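Local coordinates for flagellar biosynthetic protein FlhB (Shewanella putrefaciens CN-32, PDB 6Z0W) that probably works in flagellar type III export and is probably required for building the rod of the basal body, this chain being its cytoplasmic domain, at residues A[13-18]-A[60-65]; A[24-29]-A[48-53]; A[39-44]-A[78-83]. All coordinates share one frame; numbering follows the deposited sequence.

Contact 1 of 3, residues A[13-18]-A[60-65]; sequences PNADVI and YNIAIV
The Tyr60 ring receives Pro13 over one of its faces. Pro13 CB lies 3.8 Å from the ring centroid and only 14° off the ring normal, displaced a little toward the rim beside CE1, while CG reaches above CZ and CE2. This CH-pi contact closes the outer end of the interface, where the chain has just left helix 47-59 through a Schellman motif with Asn61 at its C-prime position.

Further in, Ile62 fills the bend between Pro13 and Ile18. Its CD1 tip sits 3.5 Å from Pro13 O and also touches Ala15 O, and its CG2 branch, anti to the backbone N, meets Val17 N and Ile18 CG1. An alanine at Ile62 would probably leave a gap beneath the Pro13 and Ala15 carbonyls and deprive Ile18 CG1 of one of its neighbours.

Beyond Ile62 the backbones join. Ile18 N donates to Ala63 O (2.9 Å), and Val65 N donates to Ile18 O (2.8 Å), both bonds being nearly straight. Just before this pairing the two segments are not directly bonded, and a water accepts from Ala63 N (3.0 Å); its approach to Asp16 O is doubtfully short. Ile18 and Ile64 lie side by side on the sheet face covered at Ile18 by helix 47-59, with their CG1 atoms 4.1 Å apart. The Val17 and Val65 side chains cross at about a right angle, Val17 CG2 lying 4.0 Å from Val65 CG1, on the side facing helix 89-100. Asp16 and Val17 form a classic beta bulge opposite Val29, and Asp16 OD2 accepts from Tyr31 N. Strand 17-20 thus gains strand 64-66 as a parallel neighbour, the latter delivered by the beta-alpha-beta crossover that runs from strand 40-46 through helix 47-59.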
loop_
_atom_site.group_PDB
_atom_site.type_symbol
_atom_site.label_atom_id
_atom_site.label_comp_id
_atom_site.label_asym_id
_atom_site.label_seq_id
_atom_site.Cartn_x
_atom_site.Cartn_y
_atom_site.Cartn_z
ATOM N N PRO A 13 -7.665 9.261 5.049
ATOM C CA PRO A 13 -7.090 9.928 6.232
ATOM C C PRO A 13 -6.693 8.984 7.367
ATOM O O PRO A 13 -5.883 9.378 8.219
ATOM C CB PRO A 13 -8.208 10.887 6.676
ATOM C CG PRO A 13 -8.947 11.202 5.376
ATOM C CD PRO A 13 -8.942 9.898 4.641
ATOM N N ASN A 14 -7.237 7.770 7.431
ATOM C CA ASN A 14 -6.885 6.873 8.530
ATOM C C ASN A 14 -5.703 5.961 8.190
ATOM O O ASN A 14 -5.297 5.166 9.029
ATOM C CB ASN A 14 -8.093 6.024 8.934
ATOM C CG ASN A 14 -9.302 6.863 9.269
ATOM O OD1 ASN A 14 -9.186 7.927 9.872
ATOM N ND2 ASN A 14 -10.467 6.421 8.820
ATOM N N ALA A 15 -5.123 6.092 7.006
ATOM C CA ALA A 15 -4.051 5.214 6.575
ATOM C C ALA A 15 -2.777 5.493 7.369
ATOM O O ALA A 15 -2.500 6.628 7.753
ATOM C CB ALA A 15 -3.768 5.419 5.076
ATOM N N ASP A 16 -1.951 4.462 7.536
ATOM C CA ASP A 16 -0.606 4.701 8.047
ATOM C C ASP A 16 0.401 5.000 6.941
ATOM O O ASP A 16 1.394 5.692 7.192
ATOM C CB ASP A 16 -0.148 3.496 8.858
ATOM C CG ASP A 16 -0.861 3.408 10.185
ATOM O OD1 ASP A 16 -0.831 4.425 10.897
ATOM O OD2 ASP A 16 -1.479 2.361 10.489
ATOM N N VAL A 17 0.169 4.503 5.726
ATOM C CA VAL A 17 1.112 4.671 4.625
ATOM C C VAL A 17 0.348 4.424 3.339
ATOM O O VAL A 17 -0.662 3.712 3.334
ATOM C CB VAL A 17 2.325 3.713 4.773
ATOM C CG1 VAL A 17 1.910 2.279 4.461
ATOM C CG2 VAL A 17 3.489 4.137 3.858
ATOM N N ILE A 18 0.797 5.061 2.254
ATOM C CA ILE A 18 0.403 4.721 0.885
ATOM C C ILE A 18 1.626 4.144 0.196
ATOM O O ILE A 18 2.657 4.816 0.091
ATOM C CB ILE A 18 -0.104 5.930 0.085
ATOM C CG1 ILE A 18 -0.945 6.867 0.936
ATOM C CG2 ILE A 18 -0.838 5.471 -1.195
ATOM C CD1 ILE A 18 -2.242 6.304 1.422
ATOM N N TYR A 60 -3.139 15.039 4.259
ATOM C CA TYR A 60 -3.171 14.615 5.659
ATOM C C TYR A 60 -1.795 14.232 6.204
ATOM O O TYR A 60 -1.708 13.670 7.306
ATOM C CB TYR A 60 -4.155 13.450 5.841
ATOM C CG TYR A 60 -5.603 13.919 5.937
ATOM C CD1 TYR A 60 -6.229 14.046 7.177
ATOM C CD2 TYR A 60 -6.315 14.274 4.802
ATOM C CE1 TYR A 60 -7.544 14.481 7.273
ATOM C CE2 TYR A 60 -7.630 14.709 4.878
ATOM C CZ TYR A 60 -8.237 14.811 6.132
ATOM O OH TYR A 60 -9.539 15.249 6.272
ATOM N N ASN A 61 -0.721 14.562 5.483
ATOM C CA ASN A 61 0.647 14.249 5.903
ATOM C C ASN A 61 0.821 12.755 6.160
ATOM O O ASN A 61 1.445 12.336 7.146
ATOM C CB ASN A 61 1.051 15.061 7.138
ATOM C CG ASN A 61 1.262 16.524 6.818
ATOM O OD1 ASN A 61 2.151 16.883 6.043
ATOM N ND2 ASN A 61 0.409 17.373 7.372
ATOM N N ILE A 62 0.254 11.936 5.285
ATOM C CA ILE A 62 0.431 10.494 5.375
ATOM C C ILE A 62 1.566 10.089 4.443
ATOM O O ILE A 62 1.553 10.430 3.248
ATOM C CB ILE A 62 -0.875 9.754 5.055
ATOM C CG1 ILE A 62 -1.880 10.017 6.187
ATOM C CG2 ILE A 62 -0.615 8.242 4.855
ATOM C CD1 ILE A 62 -3.284 9.585 5.918
ATOM N N ALA A 63 2.555 9.372 4.991
ATOM C CA ALA A 63 3.726 8.980 4.210
ATOM C C ALA A 63 3.329 8.208 2.946
ATOM O O ALA A 63 2.496 7.299 2.975
ATOM C CB ALA A 63 4.672 8.134 5.059
ATOM N N ILE A 64 3.904 8.603 1.829
ATOM C CA ILE A 64 3.727 7.926 0.558
ATOM C C ILE A 64 5.090 7.367 0.177
ATOM O O ILE A 64 6.067 8.121 0.090
ATOM C CB ILE A 64 3.230 8.889 -0.527
ATOM C CG1 ILE A 64 1.916 9.562 -0.100
ATOM C CG2 ILE A 64 3.139 8.141 -1.856
ATOM C CD1 ILE A 64 1.517 10.727 -0.989
ATOM N N VAL A 65 5.191 6.058 -0.024
ATOM C CA VAL A 65 6.495 5.485 -0.340
ATOM C C VAL A 65 6.373 4.660 -1.608
ATOM O O VAL A 65 5.356 3.993 -1.833
ATOM C CB VAL A 65 7.085 4.664 0.827
ATOM C CG1 VAL A 65 6.873 5.411 2.148
ATOM C CG2 VAL A 65 6.466 3.299 0.915
HETATM O O HOH W 1 1.912 8.084 7.640
#

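Contact 2 of 3, residues A[24-29]-A[48-53]; sequences HYAVAV and DVAFKI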
loop_
_atom_site.group_PDB
_atom_site.type_symbol
_atom_site.label_atom_id
_atom_site.label_comp_id
_atom_site.label_asym_id
_atom_site.label_seq_id
_atom_site.Cartn_x
_atom_site.Cartn_y
_atom_site.Cartn_z
ATOM N N HIS A 24 -0.605 3.431 -12.955
ATOM C CA HIS A 24 -0.279 3.880 -11.607
ATOM C C HIS A 24 -1.017 3.018 -10.596
ATOM O O HIS A 24 -2.153 2.605 -10.831
ATOM C CB HIS A 24 -0.668 5.360 -11.402
ATOM C CG HIS A 24 0.037 6.297 -12.334
ATOM N ND1 HIS A 24 1.298 6.794 -12.078
ATOM C CD2 HIS A 24 -0.321 6.786 -13.546
ATOM C CE1 HIS A 24 1.677 7.567 -13.081
ATOM N NE2 HIS A 24 0.710 7.581 -13.981
ATOM N N TYR A 25 -0.370 2.774 -9.459
ATOM C CA TYR A 25 -0.925 1.987 -8.367
ATOM C C TYR A 25 -0.781 2.764 -7.065
ATOM O O TYR A 25 0.253 3.399 -6.841
ATOM C CB TYR A 25 -0.171 0.670 -8.223
ATOM C CG TYR A 25 -0.462 -0.360 -9.271
ATOM C CD1 TYR A 25 -1.345 -1.380 -9.009
ATOM C CD2 TYR A 25 0.158 -0.318 -10.513
ATOM C CE1 TYR A 25 -1.603 -2.344 -9.926
ATOM C CE2 TYR A 25 -0.104 -1.272 -11.456
ATOM C CZ TYR A 25 -0.997 -2.287 -11.150
ATOM O OH TYR A 25 -1.298 -3.277 -12.052
ATOM N N ALA A 26 -1.799 2.704 -6.204
ATOM C CA ALA A 26 -1.701 3.222 -4.839
ATOM C C ALA A 26 -2.529 2.329 -3.936
ATOM O O ALA A 26 -3.691 2.056 -4.252
ATOM C CB ALA A 26 -2.207 4.676 -4.720
ATOM N N VAL A 27 -1.958 1.895 -2.812
ATOM C CA VAL A 27 -2.721 1.163 -1.807
ATOM C C VAL A 27 -2.521 1.849 -0.462
ATOM O O VAL A 27 -1.378 2.071 -0.029
ATOM C CB VAL A 27 -2.334 -0.328 -1.750
ATOM C CG1 VAL A 27 -2.860 -1.054 -3.003
ATOM C CG2 VAL A 27 -0.821 -0.488 -1.643
ATOM N N ALA A 28 -3.631 2.246 0.168
ATOM C CA ALA A 28 -3.591 2.869 1.485
ATOM C C ALA A 28 -3.668 1.763 2.538
ATOM O O ALA A 28 -4.685 1.047 2.639
ATOM C CB ALA A 28 -4.732 3.887 1.648
ATOM N N VAL A 29 -2.600 1.628 3.326
ATOM C CA VAL A 29 -2.441 0.528 4.273
ATOM C C VAL A 29 -2.618 1.046 5.700
ATOM O O VAL A 29 -2.106 2.116 6.055
ATOM C CB VAL A 29 -1.066 -0.150 4.081
ATOM C CG1 VAL A 29 -0.844 -1.301 5.110
ATOM C CG2 VAL A 29 -0.929 -0.669 2.651
ATOM N N ASP A 48 -5.890 7.242 -12.199
ATOM C CA ASP A 48 -6.334 8.517 -11.643
ATOM C C ASP A 48 -6.811 8.359 -10.209
ATOM O O ASP A 48 -6.610 9.258 -9.382
ATOM C CB ASP A 48 -7.446 9.130 -12.475
ATOM C CG ASP A 48 -8.039 10.354 -11.815
ATOM O OD1 ASP A 48 -7.350 11.406 -11.762
ATOM O OD2 ASP A 48 -9.191 10.258 -11.331
ATOM N N VAL A 49 -7.476 7.244 -9.908
ATOM C CA VAL A 49 -7.893 6.988 -8.536
ATOM C C VAL A 49 -6.671 6.867 -7.637
ATOM O O VAL A 49 -6.703 7.263 -6.466
ATOM C CB VAL A 49 -8.782 5.731 -8.485
ATOM C CG1 VAL A 49 -9.159 5.397 -7.042
ATOM C CG2 VAL A 49 -10.042 5.922 -9.363
ATOM N N ALA A 50 -5.579 6.312 -8.169
ATOM C CA ALA A 50 -4.333 6.265 -7.419
ATOM C C ALA A 50 -3.847 7.674 -7.085
ATOM O O ALA A 50 -3.447 7.942 -5.941
ATOM C CB ALA A 50 -3.284 5.473 -8.205
ATOM N N PHE A 51 -3.925 8.613 -8.047
ATOM C CA PHE A 51 -3.500 9.976 -7.728
ATOM C C PHE A 51 -4.460 10.694 -6.779
ATOM O O PHE A 51 -4.012 11.551 -6.002
ATOM C CB PHE A 51 -3.278 10.792 -9.008
ATOM C CG PHE A 51 -1.883 10.631 -9.565
ATOM C CD1 PHE A 51 -0.799 11.278 -8.978
ATOM C CD2 PHE A 51 -1.642 9.772 -10.628
ATOM C CE1 PHE A 51 0.493 11.100 -9.473
ATOM C CE2 PHE A 51 -0.359 9.592 -11.121
ATOM C CZ PHE A 51 0.707 10.253 -10.540
ATOM N N LYS A 52 -5.766 10.375 -6.800
ATOM C CA LYS A 52 -6.646 10.986 -5.805
ATOM C C LYS A 52 -6.332 10.459 -4.402
ATOM O O LYS A 52 -6.359 11.223 -3.435
ATOM C CB LYS A 52 -8.122 10.762 -6.147
ATOM C CG LYS A 52 -9.014 12.005 -5.905
ATOM C CD LYS A 52 -9.306 12.227 -4.403
ATOM C CE LYS A 52 -10.579 13.040 -4.145
ATOM N NZ LYS A 52 -11.076 12.861 -2.738
ATOM N N ILE A 53 -6.004 9.174 -4.280
ATOM C CA ILE A 53 -5.566 8.662 -2.982
ATOM C C ILE A 53 -4.305 9.389 -2.534
ATOM O O ILE A 53 -4.199 9.850 -1.389
ATOM C CB ILE A 53 -5.357 7.139 -3.058
ATOM C CG1 ILE A 53 -6.713 6.470 -3.222
ATOM C CG2 ILE A 53 -4.601 6.625 -1.796
ATOM C CD1 ILE A 53 -6.654 4.981 -3.467
#
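His24 CG stands anti to the carbonyl carbon and beside the backbone N (chi1 -60°), which puts it 3.5 Å from Phe51 CE2; the Phe51 side chain sets out neither toward nor away from the strand, but its ring end swings in to meet the imidazole. His24 is the last residue of the Asn-Pro-x-His sequence; in relatives the chain cleaves itself between its Asn and Pro, and this protein probably does the same. From His24 the chain leads into strand 25-30, against which helix 47-59 packs to cover one face of the mixed sheet.

The two rings form a T-shaped pair. Phe51 presents its edge, with CE2 standing over the centre of the imidazole at 3.4 Å from His24 ND1 and at similar distances from the other four ring atoms. The planes meet at 68°. Phe51 is exposed, so the pair lies at the outer margin of the contact, and His24 N is held from outside by Asp47 at the start of the helix.

Deeper in, small residues let strand and helix come close: the axes of the two short segments approach to 7.0 Å. Ala26 CB and Ala50 CB meet at 3.7 Å, and Ala50 CB also rests against the backbone N of Ala26. No hydrogen bond crosses here; the attachment is apolar and aromatic. Toward the far end of the strand Ile53 takes over, lying also over Ala43 of the next strand. Its CD1 touches Ala26 O, and its CG2 branch settles between the two alanine methyls, 4.3 Å from Ala26 CB and 4.4 Å from Ala28 CB.

Contact 3 of 3, residues A[39-44]-A[78-83]; sequences PFVIAK and TKLDQQ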
loop_
_atom_site.group_PDB
_atom_site.type_symbol
_atom_site.label_atom_id
_atom_site.label_comp_id
_atom_site.label_asym_id
_atom_site.label_seq_id
_atom_site.Cartn_x
_atom_site.Cartn_y
_atom_site.Cartn_z
ATOM N N PRO A 39 -1.557 -5.906 8.703
ATOM C CA PRO A 39 -2.060 -4.660 8.119
ATOM C C PRO A 39 -3.165 -4.968 7.122
ATOM O O PRO A 39 -3.224 -6.056 6.539
ATOM C CB PRO A 39 -0.831 -4.062 7.423
ATOM C CG PRO A 39 0.355 -4.732 8.043
ATOM C CD PRO A 39 -0.131 -6.124 8.385
ATOM N N PHE A 40 -4.057 -4.008 6.944
ATOM C CA PHE A 40 -5.150 -4.165 6.006
ATOM C C PHE A 40 -5.226 -2.968 5.063
ATOM O O PHE A 40 -4.749 -1.869 5.362
ATOM C CB PHE A 40 -6.507 -4.353 6.714
ATOM C CG PHE A 40 -6.720 -3.458 7.914
ATOM C CD1 PHE A 40 -7.469 -2.282 7.818
ATOM C CD2 PHE A 40 -6.206 -3.819 9.156
ATOM C CE1 PHE A 40 -7.660 -1.474 8.945
ATOM C CE2 PHE A 40 -6.400 -3.030 10.260
ATOM C CZ PHE A 40 -7.128 -1.860 10.164
ATOM N N VAL A 41 -5.868 -3.190 3.919
ATOM C CA VAL A 41 -6.002 -2.151 2.903
ATOM C C VAL A 41 -7.329 -1.440 3.135
ATOM O O VAL A 41 -8.375 -2.088 3.188
ATOM C CB VAL A 41 -5.923 -2.757 1.490
ATOM C CG1 VAL A 41 -6.438 -1.791 0.449
ATOM C CG2 VAL A 41 -4.471 -3.199 1.194
ATOM N N ILE A 42 -7.298 -0.113 3.278
ATOM C CA ILE A 42 -8.531 0.654 3.479
ATOM C C ILE A 42 -8.886 1.511 2.277
ATOM O O ILE A 42 -10.015 2.037 2.219
ATOM C CB ILE A 42 -8.460 1.529 4.749
ATOM C CG1 ILE A 42 -7.321 2.540 4.620
ATOM C CG2 ILE A 42 -8.207 0.668 5.954
ATOM C CD1 ILE A 42 -7.222 3.444 5.827
ATOM N N ALA A 43 -7.983 1.646 1.306
ATOM C CA ALA A 43 -8.301 2.252 0.019
ATOM C C ALA A 43 -7.303 1.735 -1.015
ATOM O O ALA A 43 -6.152 1.438 -0.679
ATOM C CB ALA A 43 -8.256 3.787 0.095
ATOM N N LYS A 44 -7.752 1.616 -2.264
ATOM C CA LYS A 44 -6.857 1.246 -3.340
ATOM C C LYS A 44 -7.436 1.734 -4.661
ATOM O O LYS A 44 -8.646 1.889 -4.803
ATOM C CB LYS A 44 -6.619 -0.277 -3.389
ATOM C CG LYS A 44 -7.760 -1.134 -3.949
ATOM C CD LYS A 44 -7.212 -2.571 -4.062
ATOM C CE LYS A 44 -8.114 -3.581 -4.741
ATOM N NZ LYS A 44 -7.533 -4.963 -4.580
ATOM N N THR A 78 -5.229 -8.192 -2.256
ATOM C CA THR A 78 -5.897 -7.690 -1.060
ATOM C C THR A 78 -7.073 -6.822 -1.477
ATOM O O THR A 78 -6.852 -5.719 -1.997
ATOM C CB THR A 78 -4.927 -6.854 -0.200
ATOM O OG1 THR A 78 -3.679 -7.542 -0.067
ATOM C CG2 THR A 78 -5.524 -6.587 1.193
ATOM N N LYS A 79 -8.307 -7.289 -1.229
ATOM C CA LYS A 79 -9.473 -6.429 -1.415
ATOM C C LYS A 79 -9.572 -5.361 -0.323
ATOM O O LYS A 79 -8.930 -5.440 0.725
ATOM C CB LYS A 79 -10.771 -7.218 -1.393
ATOM C CG LYS A 79 -10.799 -8.537 -2.083
ATOM C CD LYS A 79 -12.242 -8.840 -2.377
ATOM C CE LYS A 79 -12.375 -9.921 -3.429
ATOM N NZ LYS A 79 -13.773 -10.447 -3.583
ATOM N N LEU A 80 -10.456 -4.390 -0.552
ATOM C CA LEU A 80 -10.724 -3.356 0.431
ATOM C C LEU A 80 -11.121 -3.977 1.762
ATOM O O LEU A 80 -11.915 -4.921 1.803
ATOM C CB LEU A 80 -11.837 -2.451 -0.072
ATOM C CG LEU A 80 -11.386 -1.481 -1.144
ATOM C CD1 LEU A 80 -12.589 -0.753 -1.758
ATOM C CD2 LEU A 80 -10.425 -0.507 -0.482
ATOM N N ASP A 81 -10.547 -3.454 2.842
ATOM C CA ASP A 81 -10.850 -3.846 4.212
ATOM C C ASP A 81 -10.366 -5.257 4.535
ATOM O O ASP A 81 -10.766 -5.832 5.542
ATOM C CB ASP A 81 -12.353 -3.692 4.507
ATOM C CG ASP A 81 -12.886 -2.289 4.149
ATOM O OD1 ASP A 81 -12.095 -1.316 4.155
ATOM O OD2 ASP A 81 -14.101 -2.152 3.860
ATOM N N GLN A 82 -9.458 -5.801 3.733
ATOM C CA GLN A 82 -8.928 -7.143 3.911
ATOM C C GLN A 82 -7.462 -7.068 4.342
ATOM O O GLN A 82 -6.737 -6.138 3.975
ATOM C CB GLN A 82 -9.076 -7.953 2.606
ATOM C CG GLN A 82 -8.769 -9.444 2.733
ATOM C CD GLN A 82 -8.735 -10.214 1.388
ATOM O OE1 GLN A 82 -8.517 -9.642 0.300
ATOM N NE2 GLN A 82 -8.963 -11.529 1.477
ATOM N N GLN A 83 -7.029 -8.033 5.167
ATOM C CA GLN A 83 -5.612 -8.124 5.502
ATOM C C GLN A 83 -4.785 -8.561 4.302
ATOM O O GLN A 83 -5.207 -9.396 3.493
ATOM C CB GLN A 83 -5.379 -9.102 6.666
ATOM C CG GLN A 83 -6.471 -9.042 7.712
ATOM C CD GLN A 83 -6.221 -9.943 8.909
ATOM O OE1 GLN A 83 -5.139 -9.933 9.510
ATOM N NE2 GLN A 83 -7.221 -10.755 9.243
#
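Val41 and Thr78 make the tight inner part of this contact, with Val41 CG2 and Thr78 CG2 only 3.5 Å apart where the side chains meet obliquely. Close by, Leu80 brings CD2 to 3.5 Å from Ala43 CA, covering the backbone where the strand turns its corner at Ile42.

Two backbone bonds fasten the same region. Val41 N donates to Gln82 O at 3.1 Å, and Asp81 N returns a short bond of 2.6 Å to Val41 O. The partner of strand 40-46 is thus a type II beta turn, Lys79 to Gln82, with Asp81 at positive phi; the loop that follows helix 68-77 runs along a strand outermost within this chain, and Phe40 with Gln83 forms a single bridge.

Lys44 reaches the helix end with an extended chain. Its NZ donates to Thr78 O at 2.8 Å, from 46° above the carbonyl plane, and bonds also to Tyr75 O while making a cation-pi contact with the Tyr75 ring. Its charge would probably be stabilised by these carbonyls at the C-terminal end of the helix.

The outer side is looser. Lys79, Asp81, Gln82 and Gln83 are exposed, and the nearest approach of the Asp81 carboxylate is OD1 at 3.9 Å from Val41 O, with no hydrogen bond across the contact. Here Gln82 reaches Lys79 with an extended chain, its OE1 accepting from Lys79 N at 2.8 Å within the turn.

How the contacts relate
From the N terminus, the chain enters contact 1 at 13-18, turns back through 24-29, passes along 39-44 and enters the helix at 48-53. Contact 2 closes there, nested within the longer loop that contact 1 closes when 60-65 arrives. Contact 3 closes last, at 78-83, and crosses both others, since 39-44 lies inside their loops and its partner beyond them. All three reach one sheet: contact 1 adds a parallel strand, contact 2 lays helix 47-59 on it, and contact 3 ties the loop after helix 68-77 to strand 40-46. Backbone bonds of Val29 to Asp16 and Val17, and of Ala28 to Ile42 and Ala43, connect them.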